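Local atomic coordinates of prepilin-like protein (Thermus thermophilus, PDB entry 6QVF), a protein that is a type IV pilin linked to natural competence and probably binds DNA at the tip of a pilus. Residues E115-T123 with T133-Y141. Sequence-based numbering, arbitrary orientation.
Sequences EGVVTVVVT and TLGRRVTCY
T133 and T123 face each other at one end of an antiparallel beta hairpin, strands 117-125 and 131-139, in the four-stranded sheet of this type IV pilin's globular domain. The hairpin illustrates how backbone bonds hold a sheet whose two faces carry different side chains, one mostly apolar and packed on helices, the other richer in threonine. V118, V120 and V122 form hydrogen-bonded pairs with V138, R136 and L134, two bonds to each pair; V118 N reaches V138 O at 2.8 Å and 174°, almost straight.

V138, with the largest surface buried here after T133, shares its face with V118, V120, V122, L134 and R136, its CB 3.7 Å from V118 O. V138 and R136 pack on L30 of helix 2-30 and V120 on L22, while V118 meets helix 59-66. V122 CG2 makes an apolar touch with L134 CB at 4.0 Å.

On the other face R137, paired with T119, sends an extended side chain diagonally to V117. With V117 CG1 anti to the backbone N (chi1 179°), both methyls meet the arginine: CG1 is 3.7 Å from R137 NE, and CG2 approaches R137 NH2 at 3.6 Å, oblique to the guanidinium. An alanine in place of V117 would remove both methyls and would probably leave the end of R137 freer to swing.

The regular pairing ends with V117 and T139; just past it G116 O accepts C140 N at 2.9 Å. The positive phi of G116 suits glycine, and a side chain there would hit the sulfur of C140, disulfide-bonded to C155. Strand 131-139 also pairs with its counterpart in the second subunit, continuing the sheet. At the far end, T133 OG1 and T123 OG1 share a hydrogen bond of 2.8 Å, while T133 CG2 lies 3.6 Å from V122 O.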
ATOM      1  N   GLU B 115      -6.294 -13.529   7.048  1.00 21.23           N
ATOM      2  CA  GLU B 115      -7.647 -13.972   7.002  1.00 22.94           C
ATOM      3  C   GLU B 115      -8.603 -12.816   6.708  1.00 19.74           C
ATOM      4  O   GLU B 115      -8.642 -11.817   7.479  1.00 21.48           O
ATOM      5  CB  GLU B 115      -7.978 -14.511   8.386  1.00 29.74           C
ATOM      6  CG  GLU B 115      -8.930 -15.646   8.407  1.00 31.38           C
ATOM      7  CD  GLU B 115      -8.989 -16.290   9.788  1.00 32.32           C
ATOM      8  OE1 GLU B 115      -9.614 -15.710  10.670  1.00 37.96           O
ATOM      9  OE2 GLU B 115      -8.380 -17.335   9.987  1.00 29.69           O
ATOM     10  N   GLY B 116      -9.385 -12.943   5.626  1.00 19.84           N
ATOM     11  CA  GLY B 116     -10.368 -11.937   5.233  1.00 20.05           C
ATOM     12  C   GLY B 116      -9.778 -10.595   4.803  1.00 17.81           C
ATOM     13  O   GLY B 116     -10.435  -9.533   4.952  1.00 17.68           O
ATOM     14  N   VAL B 117      -8.564 -10.636   4.248  1.00 15.18           N
ATOM     15  CA  VAL B 117      -7.904  -9.462   3.728  1.00 16.00           C
ATOM     16  C   VAL B 117      -7.563  -9.672   2.251  1.00 14.59           C
ATOM     17  O   VAL B 117      -6.950 -10.693   1.843  1.00 14.75           O
ATOM     18  CB  VAL B 117      -6.637  -9.126   4.540  1.00 16.14           C
ATOM     19  CG1 VAL B 117      -5.930  -7.898   3.962  1.00 16.62           C
ATOM     20  CG2 VAL B 117      -6.938  -8.977   6.009  1.00 17.79           C
ATOM     21  N   VAL B 118      -7.883  -8.637   1.438  1.00 13.71           N
ATOM     22  CA  VAL B 118      -7.459  -8.578   0.070  1.00 13.84           C
ATOM     23  C   VAL B 118      -6.641  -7.307  -0.131  1.00 15.62           C
ATOM     24  O   VAL B 118      -7.040  -6.263   0.346  1.00 16.17           O
ATOM     25  CB  VAL B 118      -8.651  -8.613  -0.902  1.00 14.62           C
ATOM     26  CG1 VAL B 118      -8.246  -8.218  -2.304  1.00 14.74           C
ATOM     27  CG2 VAL B 118      -9.341  -9.976  -0.877  1.00 16.16           C
ATOM     28  N   THR B 119      -5.494  -7.419  -0.804  1.00 13.57           N
ATOM     29  CA  THR B 119      -4.713  -6.259  -1.221  1.00 14.68           C
ATOM     30  C   THR B 119      -4.854  -6.024  -2.726  1.00 13.83           C
ATOM     31  O   THR B 119      -4.955  -6.967  -3.568  1.00 14.36           O
ATOM     32  CB  THR B 119      -3.251  -6.370  -0.797  1.00 16.12           C
ATOM     33  OG1 THR B 119      -2.722  -7.505  -1.469  1.00 16.48           O
ATOM     34  CG2 THR B 119      -3.078  -6.529   0.696  1.00 17.57           C
ATOM     35  N   VAL B 120      -4.826  -4.727  -3.070  1.00 13.68           N
ATOM     36  CA  VAL B 120      -4.812  -4.269  -4.429  1.00 14.47           C
ATOM     37  C   VAL B 120      -3.590  -3.347  -4.556  1.00 15.44           C
ATOM     38  O   VAL B 120      -3.440  -2.385  -3.790  1.00 13.64           O
ATOM     39  CB  VAL B 120      -6.106  -3.535  -4.834  1.00 14.21           C
ATOM     40  CG1 VAL B 120      -6.106  -3.178  -6.321  1.00 16.71           C
ATOM     41  CG2 VAL B 120      -7.347  -4.322  -4.422  1.00 16.91           C
ATOM     42  N   VAL B 121      -2.678  -3.703  -5.453  1.00 13.02           N
ATOM     43  CA  VAL B 121      -1.426  -2.982  -5.629  1.00 14.73           C
ATOM     44  C   VAL B 121      -1.245  -2.634  -7.086  1.00 14.82           C
ATOM     45  O   VAL B 121      -1.381  -3.509  -7.932  1.00 14.79           O
ATOM     46  CB  VAL B 121      -0.253  -3.785  -5.057  1.00 16.79           C
ATOM     47  CG1 VAL B 121       1.055  -3.039  -5.188  1.00 20.11           C
ATOM     48  CG2 VAL B 121      -0.535  -4.114  -3.614  1.00 20.02           C
ATOM     49  N   VAL B 122      -0.825  -1.389  -7.347  1.00 15.23           N
ATOM     50  CA  VAL B 122      -0.597  -0.924  -8.691  1.00 15.42           C
ATOM     51  C   VAL B 122       0.745  -0.208  -8.782  1.00 15.56           C
ATOM     52  O   VAL B 122       1.171   0.448  -7.844  1.00 15.20           O
ATOM     53  CB  VAL B 122      -1.734  -0.011  -9.179  1.00 14.28           C
ATOM     54  CG1 VAL B 122      -3.077  -0.721  -9.059  1.00 15.87           C
ATOM     55  CG2 VAL B 122      -1.740   1.325  -8.472  1.00 15.71           C
ATOM     56  N   THR B 123       1.349  -0.326  -9.956  1.00 14.79           N
ATOM     57  CA  THR B 123       2.556   0.436 -10.254  1.00 15.25           C
ATOM     58  C   THR B 123       2.440   1.042 -11.650  1.00 16.36           C
ATOM     59  O   THR B 123       2.369   0.288 -12.655  1.00 17.74           O
ATOM     60  CB  THR B 123       3.811  -0.427 -10.153  1.00 17.34           C
ATOM     61  OG1 THR B 123       4.023  -0.930  -8.837  1.00 19.02           O
ATOM     62  CG2 THR B 123       5.065   0.336 -10.556  1.00 17.45           C
ATOM     63  N   THR B 133       3.848   3.718  -7.119  1.00 14.38           N
ATOM     64  CA  THR B 133       3.261   2.461  -6.588  1.00 14.87           C
ATOM     65  C   THR B 133       2.315   2.778  -5.442  1.00 14.16           C
ATOM     66  O   THR B 133       2.734   3.370  -4.417  1.00 14.34           O
ATOM     67  CB  THR B 133       4.334   1.498  -6.067  1.00 17.04           C
ATOM     68  OG1 THR B 133       5.136   1.070  -7.170  1.00 18.10           O
ATOM     69  CG2 THR B 133       3.760   0.276  -5.376  1.00 16.08           C
ATOM     70  N   LEU B 134       1.054   2.353  -5.598  1.00 15.34           N
ATOM     71  CA  LEU B 134      -0.002   2.569  -4.632  1.00 14.20           C
ATOM     72  C   LEU B 134      -0.655   1.233  -4.272  1.00 15.32           C
ATOM     73  O   LEU B 134      -0.750   0.341  -5.078  1.00 15.93           O
ATOM     74  CB  LEU B 134      -1.079   3.495  -5.184  1.00 13.38           C
ATOM     75  CG  LEU B 134      -0.602   4.854  -5.673  1.00 15.26           C
ATOM     76  CD1 LEU B 134      -1.747   5.597  -6.316  1.00 16.05           C
ATOM     77  CD2 LEU B 134      -0.004   5.680  -4.555  1.00 16.41           C
ATOM     78  N   GLY B 135      -1.143   1.165  -3.051  1.00 13.89           N
ATOM     79  CA  GLY B 135      -1.853   0.016  -2.542  1.00 13.58           C
ATOM     80  C   GLY B 135      -3.113   0.406  -1.801  1.00 13.71           C
ATOM     81  O   GLY B 135      -3.240   1.491  -1.258  1.00 13.21           O
ATOM     82  N   ARG B 136      -4.058  -0.523  -1.795  1.00 12.88           N
ATOM     83  CA  ARG B 136      -5.197  -0.431  -0.933  1.00 14.06           C
ATOM     84  C   ARG B 136      -5.401  -1.789  -0.265  1.00 13.75           C
ATOM     85  O   ARG B 136      -5.298  -2.823  -0.912  1.00 13.96           O
ATOM     86  CB  ARG B 136      -6.456   0.010  -1.699  1.00 14.09           C
ATOM     87  CG  ARG B 136      -7.686   0.106  -0.816  1.00 14.19           C
ATOM     88  CD  ARG B 136      -8.875   0.842  -1.427  1.00 15.41           C
ATOM     89  NE  ARG B 136     -10.006   0.836  -0.502  1.00 15.96           N
ATOM     90  CZ  ARG B 136     -11.239   1.127  -0.837  1.00 19.02           C
ATOM     91  NH1 ARG B 136     -11.475   1.545  -2.081  1.00 19.17           N
ATOM     92  NH2 ARG B 136     -12.218   0.906   0.050  1.00 19.88           N
ATOM     93  N   ARG B 137      -5.695  -1.735   1.023  1.00 12.89           N
ATOM     94  CA  ARG B 137      -5.982  -2.921   1.849  1.00 13.76           C
ATOM     95  C   ARG B 137      -7.479  -2.953   2.147  1.00 13.53           C
ATOM     96  O   ARG B 137      -7.985  -2.033   2.775  1.00 14.74           O
ATOM     97  CB  ARG B 137      -5.209  -2.852   3.162  1.00 14.29           C
ATOM     98  CG  ARG B 137      -5.356  -4.068   4.052  1.00 15.01           C
ATOM     99  CD  ARG B 137      -4.481  -3.982   5.279  1.00 16.20           C
ATOM    100  NE  ARG B 137      -4.485  -5.199   6.121  1.00 17.24           N
ATOM    101  CZ  ARG B 137      -5.265  -5.378   7.173  1.00 19.65           C
ATOM    102  NH1 ARG B 137      -6.123  -4.435   7.523  1.00 21.02           N
ATOM    103  NH2 ARG B 137      -5.118  -6.486   7.896  1.00 23.47           N
ATOM    104  N   VAL B 138      -8.132  -4.022   1.714  1.00 13.93           N
ATOM    105  CA  VAL B 138      -9.564  -4.187   1.858  1.00 13.05           C
ATOM    106  C   VAL B 138      -9.804  -5.405   2.748  1.00 14.98           C
ATOM    107  O   VAL B 138      -9.251  -6.468   2.474  1.00 16.32           O
ATOM    108  CB  VAL B 138     -10.237  -4.371   0.482  1.00 14.55           C
ATOM    109  CG1 VAL B 138     -11.729  -4.462   0.638  1.00 17.80           C
ATOM    110  CG2 VAL B 138      -9.904  -3.240  -0.502  1.00 18.34           C
ATOM    111  N   THR B 139     -10.673  -5.282   3.738  1.00 15.72           N
ATOM    112  CA  THR B 139     -11.043  -6.408   4.551  1.00 16.54           C
ATOM    113  C   THR B 139     -12.494  -6.770   4.309  1.00 17.26           C
ATOM    114  O   THR B 139     -13.296  -6.019   3.742  1.00 15.61           O
ATOM    115  CB  THR B 139     -10.799  -6.214   6.047  1.00 18.53           C
ATOM    116  OG1 THR B 139     -11.857  -5.420   6.591  1.00 19.82           O
ATOM    117  CG2 THR B 139      -9.467  -5.554   6.335  1.00 19.10           C
ATOM    118  N   CYS B 140     -12.829  -7.973   4.765  1.00 16.26           N
ATOM    119  CA  CYS B 140     -14.166  -8.476   4.636  1.00 17.18           C
ATOM    120  C   CYS B 140     -15.160  -7.599   5.383  1.00 15.61           C
ATOM    121  O   CYS B 140     -16.328  -7.625   5.063  1.00 18.33           O
ATOM    122  CB  CYS B 140     -14.243  -9.940   5.079  1.00 17.98           C
ATOM    123  SG  CYS B 140     -13.619 -10.219   6.756  1.00 22.21           S
ATOM    124  N   TYR B 141     -14.701  -6.819   6.353  1.00 16.29           N
ATOM    125  CA  TYR B 141     -15.527  -5.948   7.113  1.00 17.44           C
ATOM    126  C   TYR B 141     -15.921  -4.695   6.332  1.00 18.56           C
ATOM    127  O   TYR B 141     -16.797  -3.931   6.782  1.00 20.39           O
ATOM    128  CB  TYR B 141     -14.859  -5.559   8.429  1.00 19.33           C
ATOM    129  CG  TYR B 141     -14.666  -6.736   9.357  1.00 24.83           C
ATOM    130  CD1 TYR B 141     -15.744  -7.238  10.046  1.00 29.14           C
ATOM    131  CD2 TYR B 141     -13.463  -7.419   9.444  1.00 29.45           C
ATOM    132  CE1 TYR B 141     -15.619  -8.323  10.888  1.00 39.38           C
ATOM    133  CE2 TYR B 141     -13.322  -8.526  10.272  1.00 32.89           C
ATOM    134  CZ  TYR B 141     -14.410  -8.983  10.993  1.00 37.54           C
ATOM    135  OH  TYR B 141     -14.303 -10.069  11.822  1.00 51.78           O
TER